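Local coordinates for protein AxyAgu115A (Amphibacillus xylanus NBRC 15112, PDB 6NPS) that is an alpha-glucuronidase of glycoside hydrolase family 115 that probably releases glucuronic acid side groups from arabinoglucuronoxylan, at residues L862-Q867 with F939-I944; N893-G898 with N913-K918; V848-V853 with L930-V935; T877-I882 with A934-F939. The protein carries 3 engineered substitutions. One frame throughout, in Å; residues are numbered along the deposited sequence.

All four contacts lie in the C-terminal region of the chain, whose family clan and strand pairing are consistent with a galactose-binding-domain-like β-sandwich. Contact 1 and contact 2 share one layer: their centres are about 9 Å apart, and L866 N lies 2.7 Å from R915 O, a probable hydrogen bond. Contact 3 appears to lie in the facing layer, since I932 packs on F864, L941 and I944 of contact 1. Contact 4 holds the loop 934-939 that joins strands 926-934 and 940-948. It shares F939 with contact 1 and A934 and V935 with contact 3. It meets contact 2 where V894 N lies 2.9 Å from M878 O, a probable hydrogen bond. A bound glycerol, probably from crystallisation, lies about 4 Å from the side chain of E863.

Contact 1. Residues L862-Q867 with F939-I944; sequences LEFYLQ and FALEKI
F864 has CG anti to its carbonyl carbon (chi1 -69°), and L941 has CG anti to its backbone N (chi1 175°). These torsions bring L941 CD1 to 3.7 Å from F864 CB, where the two side chains cross obliquely. With L866 and I944 they lie on one face of the antiparallel strands 862-866 and 940-944. This face is consistent with the core side of a galactose-binding-domain-like β-sandwich. A classic β bulge interrupts the pairing: E942 and K943 both stand opposite Y865. Y865 O accepts from E942 N at 2.9 Å, nearly along the C=O axis, and weakly from K943 N. Y865 N donates to K943 O at 2.8 Å, in the carbonyl plane. Past the bulge, Q867 N bonds to A940 O at 3.0 Å.

L866 CD2 joins the same packing, 3.4 Å from F939 CE1 and also against L941 CD1. I944 CG2 comes to the edge of the F864 ring, near its plane, 4.1 Å from F864 CE1. I932 also packs on this ring. An alanine in place of F864 would remove the ring and would probably loosen the packing round L941, I944 and I932. On the opposite face, K943 CD lies over one face of the Y865 ring. K943 NZ is 5.5 Å from the ring centroid, at most a weak cation-pi attraction; its hydrogen bonds go to the carbonyls of L958 and P960. L862 CD1 meets I944 CG2 at 3.4 Å, tighter than usual van der Waals contact.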
loop_
_atom_site.group_PDB
_atom_site.type_symbol
_atom_site.label_atom_id
_atom_site.label_comp_id
_atom_site.label_asym_id
_atom_site.label_seq_id
_atom_site.Cartn_x
_atom_site.Cartn_y
_atom_site.Cartn_z
ATOM N N LEU A 862 -2.113 9.768 29.553
ATOM C CA LEU A 862 -1.835 8.562 30.314
ATOM C C LEU A 862 -2.586 7.435 29.620
ATOM O O LEU A 862 -3.815 7.439 29.574
ATOM C CB LEU A 862 -2.268 8.735 31.771
ATOM C CG LEU A 862 -2.242 7.527 32.697
ATOM C CD1 LEU A 862 -0.824 7.181 33.059
ATOM C CD2 LEU A 862 -3.042 7.840 33.972
ATOM N N GLU A 863 -1.844 6.498 29.055
ATOM C CA GLU A 863 -2.404 5.426 28.265
ATOM C C GLU A 863 -2.148 4.098 28.965
ATOM O O GLU A 863 -1.014 3.803 29.355
ATOM C CB GLU A 863 -1.789 5.430 26.870
ATOM C CG GLU A 863 -2.243 4.273 25.984
ATOM C CD GLU A 863 -1.703 4.380 24.562
ATOM O OE1 GLU A 863 -0.553 4.853 24.383
ATOM O OE2 GLU A 863 -2.443 4.011 23.621
ATOM N N PHE A 864 -3.198 3.320 29.143
ATOM C CA PHE A 864 -3.088 1.988 29.712
ATOM C C PHE A 864 -3.138 0.969 28.590
ATOM O O PHE A 864 -3.955 1.080 27.669
ATOM C CB PHE A 864 -4.234 1.698 30.680
ATOM C CG PHE A 864 -4.200 2.483 31.926
ATOM C CD1 PHE A 864 -3.051 3.140 32.337
ATOM C CD2 PHE A 864 -5.335 2.542 32.737
ATOM C CE1 PHE A 864 -3.040 3.874 33.513
ATOM C CE2 PHE A 864 -5.326 3.262 33.926
ATOM C CZ PHE A 864 -4.182 3.934 34.307
ATOM N N TYR A 865 -2.319 -0.053 28.707
ATOM C CA TYR A 865 -2.447 -1.257 27.899
ATOM C C TYR A 865 -3.052 -2.331 28.804
ATOM O O TYR A 865 -2.455 -2.688 29.821
ATOM C CB TYR A 865 -1.085 -1.705 27.370
ATOM C CG TYR A 865 -0.539 -0.837 26.240
ATOM C CD1 TYR A 865 -0.217 0.503 26.451
ATOM C CD2 TYR A 865 -0.330 -1.374 24.968
ATOM C CE1 TYR A 865 0.313 1.302 25.410
ATOM C CE2 TYR A 865 0.181 -0.604 23.938
ATOM C CZ TYR A 865 0.511 0.731 24.166
ATOM O OH TYR A 865 1.003 1.500 23.135
ATOM N N LEU A 866 -4.231 -2.834 28.439
ATOM C CA LEU A 866 -4.987 -3.755 29.287
ATOM C C LEU A 866 -5.308 -5.047 28.555
ATOM O O LEU A 866 -5.563 -5.049 27.347
ATOM C CB LEU A 866 -6.320 -3.142 29.751
ATOM C CG LEU A 866 -6.257 -1.782 30.411
ATOM C CD1 LEU A 866 -7.646 -1.185 30.493
ATOM C CD2 LEU A 866 -5.633 -1.926 31.814
ATOM N N GLN A 867 -5.359 -6.138 29.303
ATOM C CA GLN A 867 -5.952 -7.339 28.748
ATOM C C GLN A 867 -7.388 -7.032 28.324
ATOM O O GLN A 867 -8.096 -6.307 29.038
ATOM C CB GLN A 867 -5.922 -8.478 29.769
ATOM C CG GLN A 867 -5.715 -9.818 29.111
ATOM C CD GLN A 867 -7.017 -10.479 28.705
ATOM O OE1 GLN A 867 -7.072 -11.191 27.705
ATOM N NE2 GLN A 867 -8.070 -10.259 29.494
ATOM N N PHE A 939 -9.879 -6.020 35.594
ATOM C CA PHE A 939 -8.857 -5.024 35.266
ATOM C C PHE A 939 -7.482 -5.671 35.390
ATOM O O PHE A 939 -7.031 -5.972 36.499
ATOM C CB PHE A 939 -9.016 -3.812 36.183
ATOM C CG PHE A 939 -7.988 -2.722 35.962
ATOM C CD1 PHE A 939 -8.111 -1.831 34.909
ATOM C CD2 PHE A 939 -6.907 -2.587 36.822
ATOM C CE1 PHE A 939 -7.148 -0.818 34.704
ATOM C CE2 PHE A 939 -5.941 -1.580 36.633
ATOM C CZ PHE A 939 -6.072 -0.691 35.580
ATOM N N ALA A 940 -6.826 -5.927 34.252
ATOM C CA ALA A 940 -5.495 -6.525 34.237
ATOM C C ALA A 940 -4.587 -5.620 33.405
ATOM O O ALA A 940 -4.791 -5.469 32.189
ATOM C CB ALA A 940 -5.519 -7.943 33.686
ATOM N N LEU A 941 -3.606 -5.006 34.062
ATOM C CA LEU A 941 -2.855 -3.908 33.477
ATOM C C LEU A 941 -1.465 -4.404 33.120
ATOM O O LEU A 941 -0.753 -4.936 33.986
ATOM C CB LEU A 941 -2.773 -2.740 34.462
ATOM C CG LEU A 941 -1.926 -1.538 34.063
ATOM C CD1 LEU A 941 -2.514 -0.725 32.895
ATOM C CD2 LEU A 941 -1.827 -0.632 35.291
ATOM N N GLU A 942 -1.067 -4.197 31.867
ATOM C CA GLU A 942 0.206 -4.684 31.351
ATOM C C GLU A 942 1.255 -3.591 31.217
ATOM O O GLU A 942 2.421 -3.847 31.514
ATOM C CB GLU A 942 0.019 -5.361 29.979
ATOM C CG GLU A 942 -0.863 -6.632 30.107
ATOM C CD GLU A 942 -1.232 -7.336 28.780
ATOM O OE1 GLU A 942 -0.424 -7.337 27.813
ATOM O OE2 GLU A 942 -2.346 -7.924 28.732
ATOM N N LYS A 943 0.879 -2.399 30.758
ATOM C CA LYS A 943 1.856 -1.356 30.455
ATOM C C LYS A 943 1.157 -0.013 30.598
ATOM O O LYS A 943 -0.049 0.102 30.360
ATOM C CB LYS A 943 2.449 -1.534 29.025
ATOM C CG LYS A 943 3.581 -0.521 28.672
ATOM C CD LYS A 943 3.973 -0.586 27.187
ATOM C CE LYS A 943 4.695 -1.846 26.872
ATOM N NZ LYS A 943 5.241 -1.746 25.506
ATOM N N ILE A 944 1.922 0.994 31.018
ATOM C CA ILE A 944 1.467 2.377 31.097
ATOM C C ILE A 944 2.416 3.216 30.249
ATOM O O ILE A 944 3.639 3.107 30.394
ATOM C CB ILE A 944 1.478 2.899 32.545
ATOM C CG1 ILE A 944 0.744 1.928 33.481
ATOM C CG2 ILE A 944 0.928 4.307 32.600
ATOM C CD1 ILE A 944 1.044 2.159 34.966
HETATM O O HOH W 1 -8.380 -5.725 31.787
#

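Contact 2. Residues N893-G898 with N913-K918; sequences NVLPDG and NIRTTK
R915, V894 and T917 bury the largest areas here. R915 leaves strand 915-918 with CG anti to its backbone N (chi1 179°) and bends at chi3 (59°). The bend lays its guanidinium under L895. L895 CD2 sits over the centre of one guanidinium face, 3.4 Å from R915 CZ. R915 NH2 bonds to S869 O, while the buried R915 NE has no partner in the model. An alanine here would lose the flat group under L895 and the bond to S869, and would probably let the loop 893-898 shift.

V894 meets T917 mainly through its backbone: V894 O lies 3.7 Å from T917 CB. Their side chains touch more loosely, V894 CB to T917 CG2 at 4.1 Å. The polar link is by water. One water donates to T916 O at 2.8 Å and weakly to V894 O. Another donates to N893 O and L895 O and accepts weakly from T917 OG1. L895 N donates to N893 OD1 at 3.0 Å, from above the carbonyl plane, making an Asx turn. The Asx-turn loop after strand 890-893 thus packs on strand 915-923, the two joined in the chain by helix 904-912, in a fold consistent with the β-sandwich of this clan.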
loop_
_atom_site.group_PDB
_atom_site.type_symbol
_atom_site.label_atom_id
_atom_site.label_comp_id
_atom_site.label_asym_id
_atom_site.label_seq_id
_atom_site.Cartn_x
_atom_site.Cartn_y
_atom_site.Cartn_z
ATOM N N ASN A 893 -13.751 5.159 33.294
ATOM C CA ASN A 893 -14.215 4.015 32.524
ATOM C C ASN A 893 -13.126 3.630 31.544
ATOM O O ASN A 893 -12.730 4.454 30.717
ATOM C CB ASN A 893 -15.512 4.372 31.790
ATOM C CG ASN A 893 -16.126 3.191 31.015
ATOM O OD1 ASN A 893 -15.617 2.066 31.017
ATOM N ND2 ASN A 893 -17.267 3.454 30.370
ATOM N N VAL A 894 -12.665 2.376 31.600
ATOM C CA VAL A 894 -11.545 1.967 30.757
ATOM C C VAL A 894 -12.028 1.338 29.453
ATOM O O VAL A 894 -11.219 0.830 28.670
ATOM C CB VAL A 894 -10.596 0.990 31.489
ATOM C CG1 VAL A 894 -10.039 1.635 32.757
ATOM C CG2 VAL A 894 -11.294 -0.329 31.799
ATOM N N LEU A 895 -13.327 1.378 29.198
ATOM C CA LEU A 895 -13.928 0.843 27.969
ATOM C C LEU A 895 -14.337 1.953 26.990
ATOM O O LEU A 895 -14.623 3.075 27.405
ATOM C CB LEU A 895 -15.179 0.013 28.290
ATOM C CG LEU A 895 -14.921 -1.243 29.119
ATOM C CD1 LEU A 895 -16.216 -1.978 29.333
ATOM C CD2 LEU A 895 -13.939 -2.120 28.421
ATOM N N PRO A 896 -14.408 1.650 25.685
ATOM C CA PRO A 896 -14.988 2.601 24.722
ATOM C C PRO A 896 -16.467 2.847 24.938
ATOM O O PRO A 896 -17.217 1.978 25.405
ATOM C CB PRO A 896 -14.774 1.916 23.366
ATOM C CG PRO A 896 -13.726 0.931 23.578
ATOM C CD PRO A 896 -13.829 0.473 25.012
ATOM N N ASP A 897 -16.893 4.044 24.534
ATOM C CA ASP A 897 -18.314 4.341 24.421
ATOM C C ASP A 897 -19.021 3.250 23.625
ATOM O O ASP A 897 -18.547 2.835 22.560
ATOM C CB ASP A 897 -18.526 5.691 23.722
ATOM C CG ASP A 897 -17.813 6.837 24.418
ATOM O OD1 ASP A 897 -17.060 7.566 23.733
ATOM O OD2 ASP A 897 -18.018 7.019 25.639
ATOM N N GLY A 898 -20.148 2.781 24.154
ATOM C CA GLY A 898 -20.953 1.802 23.450
ATOM C C GLY A 898 -20.366 0.413 23.358
ATOM O O GLY A 898 -20.814 -0.383 22.525
ATOM N N ASN A 913 -5.354 -8.818 20.978
ATOM C CA ASN A 913 -5.182 -9.305 22.347
ATOM C C ASN A 913 -4.787 -8.200 23.327
ATOM O O ASN A 913 -3.954 -8.403 24.223
ATOM C CB ASN A 913 -4.157 -10.432 22.426
ATOM C CG ASN A 913 -4.338 -11.237 23.708
ATOM O OD1 ASN A 913 -5.478 -11.353 24.214
ATOM N ND2 ASN A 913 -3.260 -11.793 24.231
ATOM N N ILE A 914 -5.351 -7.008 23.151
ATOM C CA ILE A 914 -4.987 -5.893 24.012
ATOM C C ILE A 914 -6.047 -4.838 23.830
ATOM O O ILE A 914 -6.653 -4.728 22.763
ATOM C CB ILE A 914 -3.578 -5.320 23.694
ATOM C CG1 ILE A 914 -3.049 -4.549 24.911
ATOM C CG2 ILE A 914 -3.610 -4.377 22.505
ATOM C CD1 ILE A 914 -2.644 -5.479 26.071
ATOM N N ARG A 915 -6.335 -4.119 24.904
ATOM C CA ARG A 915 -7.141 -2.918 24.865
ATOM C C ARG A 915 -6.273 -1.757 25.322
ATOM O O ARG A 915 -5.534 -1.879 26.307
ATOM C CB ARG A 915 -8.356 -3.062 25.776
ATOM C CG ARG A 915 -9.196 -1.819 25.787
ATOM C CD ARG A 915 -10.650 -2.150 26.061
ATOM N NE ARG A 915 -10.770 -2.812 27.341
ATOM C CZ ARG A 915 -11.286 -4.019 27.532
ATOM N NH1 ARG A 915 -11.766 -4.727 26.510
ATOM N NH2 ARG A 915 -11.327 -4.497 28.773
ATOM N N THR A 916 -6.357 -0.633 24.633
ATOM C CA THR A 916 -5.720 0.579 25.125
ATOM C C THR A 916 -6.793 1.613 25.449
ATOM O O THR A 916 -7.847 1.653 24.813
ATOM C CB THR A 916 -4.700 1.152 24.120
ATOM O OG1 THR A 916 -5.363 1.507 22.903
ATOM C CG2 THR A 916 -3.623 0.147 23.816
ATOM N N THR A 917 -6.549 2.395 26.486
ATOM C CA THR A 917 -7.426 3.484 26.881
ATOM C C THR A 917 -6.540 4.664 27.273
ATOM O O THR A 917 -5.419 4.473 27.761
ATOM C CB THR A 917 -8.360 3.039 28.034
ATOM O OG1 THR A 917 -9.178 4.132 28.483
ATOM C CG2 THR A 917 -7.536 2.528 29.203
ATOM N N LYS A 918 -7.028 5.883 27.029
ATOM C CA LYS A 918 -6.268 7.111 27.264
ATOM C C LYS A 918 -7.085 8.097 28.086
ATOM O O LYS A 918 -8.297 8.237 27.886
ATOM C CB LYS A 918 -5.860 7.818 25.955
ATOM C CG LYS A 918 -4.801 7.109 25.181
ATOM C CD LYS A 918 -4.417 7.877 23.927
ATOM C CE LYS A 918 -3.802 6.941 22.885
ATOM N NZ LYS A 918 -3.535 7.622 21.589
HETATM O O HOH W 2 -12.352 5.107 27.918
HETATM O O HOH W 3 -10.558 1.485 25.425
#

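Contact 3. Residues V848-V853 with L930-V935; sequences VEYHFV and LRIYAV
Strands 847-854 and 926-934 are antiparallel neighbours, consistent with one layer of a galactose-binding-domain-like β-sandwich. Y850 and L930 form a hydrogen-bonded pair: Y850 N donates to L930 O at 2.8 Å, and L930 N to Y850 O. V848 and I932 form the next such pair, with I932 N to V848 O at 3.0 Å. Between them E849 and R931, a non-hydrogen-bonded pair, form a salt bridge.

Their extended chains lie side by side, the carboxylate and guanidinium planes only 9° apart. E849 OE1 accepts from R931 NE at 2.8 Å on its anti lone pair, near the guanidinium plane. R931 NH2 adds a weak bond to the same oxygen. E849 OE2 takes a bond of 2.8 Å from H851 NE2, also on its anti lone pair. These bonds fix the carboxylate's rotation, and the arginine is likely to favour its charged form.

The side chains of V848, Y850, L930 and I932 share the other face. Y850 CE2 meets I932 CD1 at 3.9 Å, and Y850 OH bonds to A798 O. F852 CG lies in the crowded position between its backbone N and carbonyl carbon (chi1 67°), so L930 CB meets the ring at its edge, 3.9 Å from F852 CE2.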
loop_
_atom_site.group_PDB
_atom_site.type_symbol
_atom_site.label_atom_id
_atom_site.label_comp_id
_atom_site.label_asym_id
_atom_site.label_seq_id
_atom_site.Cartn_x
_atom_site.Cartn_y
_atom_site.Cartn_z
ATOM N N VAL A 848 -1.487 0.410 43.449
ATOM C CA VAL A 848 -0.056 0.408 43.164
ATOM C C VAL A 848 0.323 1.842 42.851
ATOM O O VAL A 848 -0.498 2.629 42.370
ATOM C CB VAL A 848 0.357 -0.531 42.002
ATOM C CG1 VAL A 848 0.250 -1.994 42.458
ATOM C CG2 VAL A 848 -0.491 -0.280 40.757
ATOM N N GLU A 849 1.567 2.187 43.142
ATOM C CA GLU A 849 2.030 3.559 42.986
ATOM C C GLU A 849 3.295 3.587 42.139
ATOM O O GLU A 849 4.263 2.888 42.442
ATOM C CB GLU A 849 2.271 4.185 44.364
ATOM C CG GLU A 849 2.774 5.629 44.377
ATOM C CD GLU A 849 2.926 6.152 45.816
ATOM O OE1 GLU A 849 1.897 6.302 46.511
ATOM O OE2 GLU A 849 4.071 6.393 46.259
ATOM N N TYR A 850 3.280 4.416 41.099
ATOM C CA TYR A 850 4.394 4.611 40.185
ATOM C C TYR A 850 4.979 5.994 40.401
ATOM O O TYR A 850 4.242 6.948 40.673
ATOM C CB TYR A 850 3.936 4.453 38.731
ATOM C CG TYR A 850 3.305 3.125 38.461
ATOM C CD1 TYR A 850 4.055 2.080 37.960
ATOM C CD2 TYR A 850 1.951 2.901 38.718
ATOM C CE1 TYR A 850 3.495 0.863 37.715
ATOM C CE2 TYR A 850 1.392 1.677 38.474
ATOM C CZ TYR A 850 2.168 0.663 37.987
ATOM O OH TYR A 850 1.627 -0.566 37.757
ATOM N N HIS A 851 6.305 6.103 40.322
ATOM C CA HIS A 851 6.991 7.383 40.478
ATOM C C HIS A 851 7.595 7.753 39.136
ATOM O O HIS A 851 8.197 6.899 38.481
ATOM C CB HIS A 851 8.089 7.315 41.561
ATOM C CG HIS A 851 7.551 7.192 42.954
ATOM N ND1 HIS A 851 8.352 6.949 44.050
ATOM C CD2 HIS A 851 6.281 7.265 43.424
ATOM C CE1 HIS A 851 7.601 6.892 45.137
ATOM N NE2 HIS A 851 6.340 7.079 44.785
ATOM N N PHE A 852 7.424 9.003 38.711
ATOM C CA PHE A 852 7.978 9.392 37.418
ATOM C C PHE A 852 8.284 10.884 37.408
ATOM O O PHE A 852 7.661 11.668 38.140
ATOM C CB PHE A 852 7.038 9.011 36.245
ATOM C CG PHE A 852 5.737 9.768 36.218
ATOM C CD1 PHE A 852 5.579 10.874 35.393
ATOM C CD2 PHE A 852 4.662 9.365 37.005
ATOM C CE1 PHE A 852 4.364 11.575 35.360
ATOM C CE2 PHE A 852 3.458 10.056 36.984
ATOM C CZ PHE A 852 3.306 11.165 36.162
ATOM N N VAL A 853 9.254 11.268 36.571
ATOM C CA VAL A 853 9.837 12.621 36.554
ATOM C C VAL A 853 9.585 13.234 35.179
ATOM O O VAL A 853 10.034 12.697 34.159
ATOM C CB VAL A 853 11.347 12.606 36.849
ATOM C CG1 VAL A 853 11.987 14.013 36.618
ATOM C CG2 VAL A 853 11.621 12.124 38.301
ATOM N N LEU A 930 1.821 8.527 40.684
ATOM C CA LEU A 930 0.590 8.053 40.055
ATOM C C LEU A 930 0.111 6.817 40.804
ATOM O O LEU A 930 0.839 5.824 40.884
ATOM C CB LEU A 930 0.804 7.728 38.565
ATOM C CG LEU A 930 -0.298 6.854 37.932
ATOM C CD1 LEU A 930 -1.601 7.655 37.714
ATOM C CD2 LEU A 930 0.150 6.163 36.608
ATOM N N ARG A 931 -1.097 6.874 41.362
ATOM C CA ARG A 931 -1.710 5.718 42.011
ATOM C C ARG A 931 -2.792 5.160 41.117
ATOM O O ARG A 931 -3.641 5.915 40.631
ATOM C CB ARG A 931 -2.305 6.087 43.369
ATOM C CG ARG A 931 -1.279 6.478 44.383
ATOM C CD ARG A 931 -1.879 6.831 45.743
ATOM N NE ARG A 931 -0.786 7.081 46.671
ATOM C CZ ARG A 931 -0.928 7.300 47.970
ATOM N NH1 ARG A 931 -2.133 7.308 48.513
ATOM N NH2 ARG A 931 0.145 7.509 48.722
ATOM N N ILE A 932 -2.782 3.844 40.920
ATOM C CA ILE A 932 -3.862 3.152 40.230
ATOM C C ILE A 932 -4.583 2.267 41.240
ATOM O O ILE A 932 -3.966 1.405 41.891
ATOM C CB ILE A 932 -3.338 2.333 39.048
ATOM C CG1 ILE A 932 -2.494 3.256 38.155
ATOM C CG2 ILE A 932 -4.483 1.659 38.312
ATOM C CD1 ILE A 932 -2.033 2.588 36.924
ATOM N N TYR A 933 -5.883 2.501 41.396
ATOM C CA TYR A 933 -6.718 1.741 42.320
ATOM C C TYR A 933 -7.561 0.744 41.540
ATOM O O TYR A 933 -8.127 1.078 40.484
ATOM C CB TYR A 933 -7.666 2.647 43.114
ATOM C CG TYR A 933 -7.058 3.625 44.069
ATOM C CD1 TYR A 933 -6.518 4.826 43.627
ATOM C CD2 TYR A 933 -7.069 3.380 45.441
ATOM C CE1 TYR A 933 -5.974 5.743 44.531
ATOM C CE2 TYR A 933 -6.527 4.289 46.348
ATOM C CZ TYR A 933 -5.992 5.466 45.883
ATOM O OH TYR A 933 -5.467 6.377 46.770
ATOM N N ALA A 934 -7.695 -0.464 42.078
ATOM C CA ALA A 934 -8.663 -1.391 41.512
ATOM C C ALA A 934 -10.068 -1.001 41.934
ATOM O O ALA A 934 -10.286 -0.617 43.082
ATOM C CB ALA A 934 -8.388 -2.825 41.956
ATOM N N VAL A 935 -11.036 -1.125 41.003
ATOM C CA VAL A 935 -12.439 -0.866 41.315
ATOM C C VAL A 935 -13.283 -2.033 40.789
ATOM O O VAL A 935 -13.669 -2.924 41.556
ATOM C CB VAL A 935 -12.886 0.497 40.734
ATOM C CG1 VAL A 935 -14.399 0.786 41.004
ATOM C CG2 VAL A 935 -11.991 1.630 41.281
#

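Contact 4. Residues T877-I882 with A934-F939; sequences TMYAGI and AVSPGF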
loop_
_atom_site.group_PDB
_atom_site.type_symbol
_atom_site.label_atom_id
_atom_site.label_comp_id
_atom_site.label_asym_id
_atom_site.label_seq_id
_atom_site.Cartn_x
_atom_site.Cartn_y
_atom_site.Cartn_z
ATOM N N THR A 877 -19.924 -1.926 32.106
ATOM C CA THR A 877 -18.906 -0.930 32.437
ATOM C C THR A 877 -17.700 -1.599 33.103
ATOM O O THR A 877 -17.788 -2.713 33.624
ATOM C CB THR A 877 -19.476 0.149 33.384
ATOM O OG1 THR A 877 -20.083 -0.485 34.516
ATOM C CG2 THR A 877 -20.534 0.992 32.682
ATOM N N MET A 878 -16.567 -0.902 33.104
ATOM C CA MET A 878 -15.404 -1.359 33.865
ATOM C C MET A 878 -14.582 -0.154 34.306
ATOM O O MET A 878 -14.102 0.612 33.465
ATOM C CB MET A 878 -14.549 -2.325 33.037
ATOM C CG MET A 878 -13.424 -2.943 33.837
ATOM S SD MET A 878 -12.441 -4.085 32.853
ATOM C CE MET A 878 -13.687 -5.284 32.330
ATOM N N TYR A 879 -14.408 0.018 35.613
ATOM C CA TYR A 879 -13.782 1.222 36.147
ATOM C C TYR A 879 -12.434 0.920 36.799
ATOM O O TYR A 879 -12.201 -0.187 37.298
ATOM C CB TYR A 879 -14.688 1.894 37.176
ATOM C CG TYR A 879 -15.996 2.390 36.606
ATOM C CD1 TYR A 879 -17.174 1.685 36.804
ATOM C CD2 TYR A 879 -16.053 3.562 35.862
ATOM C CE1 TYR A 879 -18.385 2.134 36.271
ATOM C CE2 TYR A 879 -17.255 4.018 35.317
ATOM C CZ TYR A 879 -18.416 3.301 35.528
ATOM O OH TYR A 879 -19.607 3.760 35.004
ATOM N N ALA A 880 -11.554 1.927 36.796
ATOM C CA ALA A 880 -10.342 1.917 37.604
ATOM C C ALA A 880 -10.187 3.301 38.220
ATOM O O ALA A 880 -10.784 4.276 37.753
ATOM C CB ALA A 880 -9.122 1.517 36.762
ATOM N N GLY A 881 -9.397 3.397 39.286
ATOM C CA GLY A 881 -9.144 4.659 39.947
ATOM C C GLY A 881 -7.744 5.136 39.591
ATOM O O GLY A 881 -6.793 4.344 39.597
ATOM N N ILE A 882 -7.628 6.426 39.273
ATOM C CA ILE A 882 -6.308 7.030 39.097
ATOM C C ILE A 882 -6.190 8.257 39.983
ATOM O O ILE A 882 -7.130 9.051 40.106
ATOM C CB ILE A 882 -5.976 7.397 37.635
ATOM C CG1 ILE A 882 -6.803 8.583 37.164
ATOM C CG2 ILE A 882 -6.151 6.196 36.698
ATOM C CD1 ILE A 882 -6.164 9.359 36.025
ATOM N N ALA A 934 -7.695 -0.464 42.078
ATOM C CA ALA A 934 -8.663 -1.391 41.512
ATOM C C ALA A 934 -10.068 -1.001 41.934
ATOM O O ALA A 934 -10.286 -0.617 43.082
ATOM C CB ALA A 934 -8.388 -2.825 41.956
ATOM N N VAL A 935 -11.036 -1.125 41.003
ATOM C CA VAL A 935 -12.439 -0.866 41.315
ATOM C C VAL A 935 -13.283 -2.033 40.789
ATOM O O VAL A 935 -13.669 -2.924 41.556
ATOM C CB VAL A 935 -12.886 0.497 40.734
ATOM C CG1 VAL A 935 -14.399 0.786 41.004
ATOM C CG2 VAL A 935 -11.991 1.630 41.281
ATOM N N SER A 936 -13.544 -2.070 39.441
ATOM C CA SER A 936 -14.242 -3.186 38.836
ATOM C C SER A 936 -13.344 -4.405 38.709
ATOM O O SER A 936 -12.146 -4.277 38.483
ATOM C CB SER A 936 -14.763 -2.827 37.432
ATOM O OG SER A 936 -15.512 -1.633 37.465
ATOM N N PRO A 937 -13.925 -5.601 38.789
ATOM C CA PRO A 937 -13.205 -6.826 38.392
ATOM C C PRO A 937 -12.875 -6.834 36.893
ATOM O O PRO A 937 -13.489 -6.128 36.092
ATOM C CB PRO A 937 -14.201 -7.940 38.723
ATOM C CG PRO A 937 -15.222 -7.314 39.686
ATOM C CD PRO A 937 -15.284 -5.864 39.306
ATOM N N GLY A 938 -11.935 -7.695 36.508
ATOM C CA GLY A 938 -11.514 -7.792 35.125
ATOM C C GLY A 938 -10.399 -6.844 34.691
ATOM O O GLY A 938 -9.986 -6.883 33.521
ATOM N N PHE A 939 -9.879 -6.020 35.594
ATOM C CA PHE A 939 -8.857 -5.024 35.266
ATOM C C PHE A 939 -7.482 -5.671 35.390
ATOM O O PHE A 939 -7.031 -5.972 36.499
ATOM C CB PHE A 939 -9.016 -3.812 36.183
ATOM C CG PHE A 939 -7.988 -2.722 35.962
ATOM C CD1 PHE A 939 -8.111 -1.831 34.909
ATOM C CD2 PHE A 939 -6.907 -2.587 36.822
ATOM C CE1 PHE A 939 -7.148 -0.818 34.704
ATOM C CE2 PHE A 939 -5.941 -1.580 36.633
ATOM C CZ PHE A 939 -6.072 -0.691 35.580
HETATM O O HOH W 4 -18.519 -1.712 36.880
HETATM O O HOH W 5 -10.504 -1.997 38.421
#
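S936 and Y879 join through two hydrogen bonds. Y879 N donates to S936 OG at 2.7 Å, a nearly straight bond (166° at the hydrogen). S936 N donates to Y879 O at 3.2 Å, from above the carbonyl plane. S936 OG stands anti to the carbonyl carbon, which turns it to the Y879 backbone. Beside it, V935 packs both methyls on the strand: CG1 touches Y879 CB at 4.0 Å, and CG2 lies 3.7 Å from G881 N. A880 CB sits over one face of the F939 ring, toward its rim, in a CH-pi contact 4.0 Å from the ring centroid; its nearest ring atom is F939 CE1 at 3.7 Å.

Segment 934-939 connects strands 926-934 and 940-948, consistent with a crossing from one layer of the β-sandwich to the other past strand 879-884. M878 is extended as far as SD, which lies 3.8 Å from G938 O; the bend at chi3 (-59°) turns CE to P937 O, 3.9 Å away. G938 has positive phi (87°), and a CB there would come too near M878 CE and the carbonyl of P937.

Two waters hold the loop further. One joins T877 OG1 and S936 OG. The other donates to Y879 O and S936 O, and accepts from V935 N. Farther out, strand 890-893 bonds to the backbone of A880 through I892. P937 packs on F441 and H838.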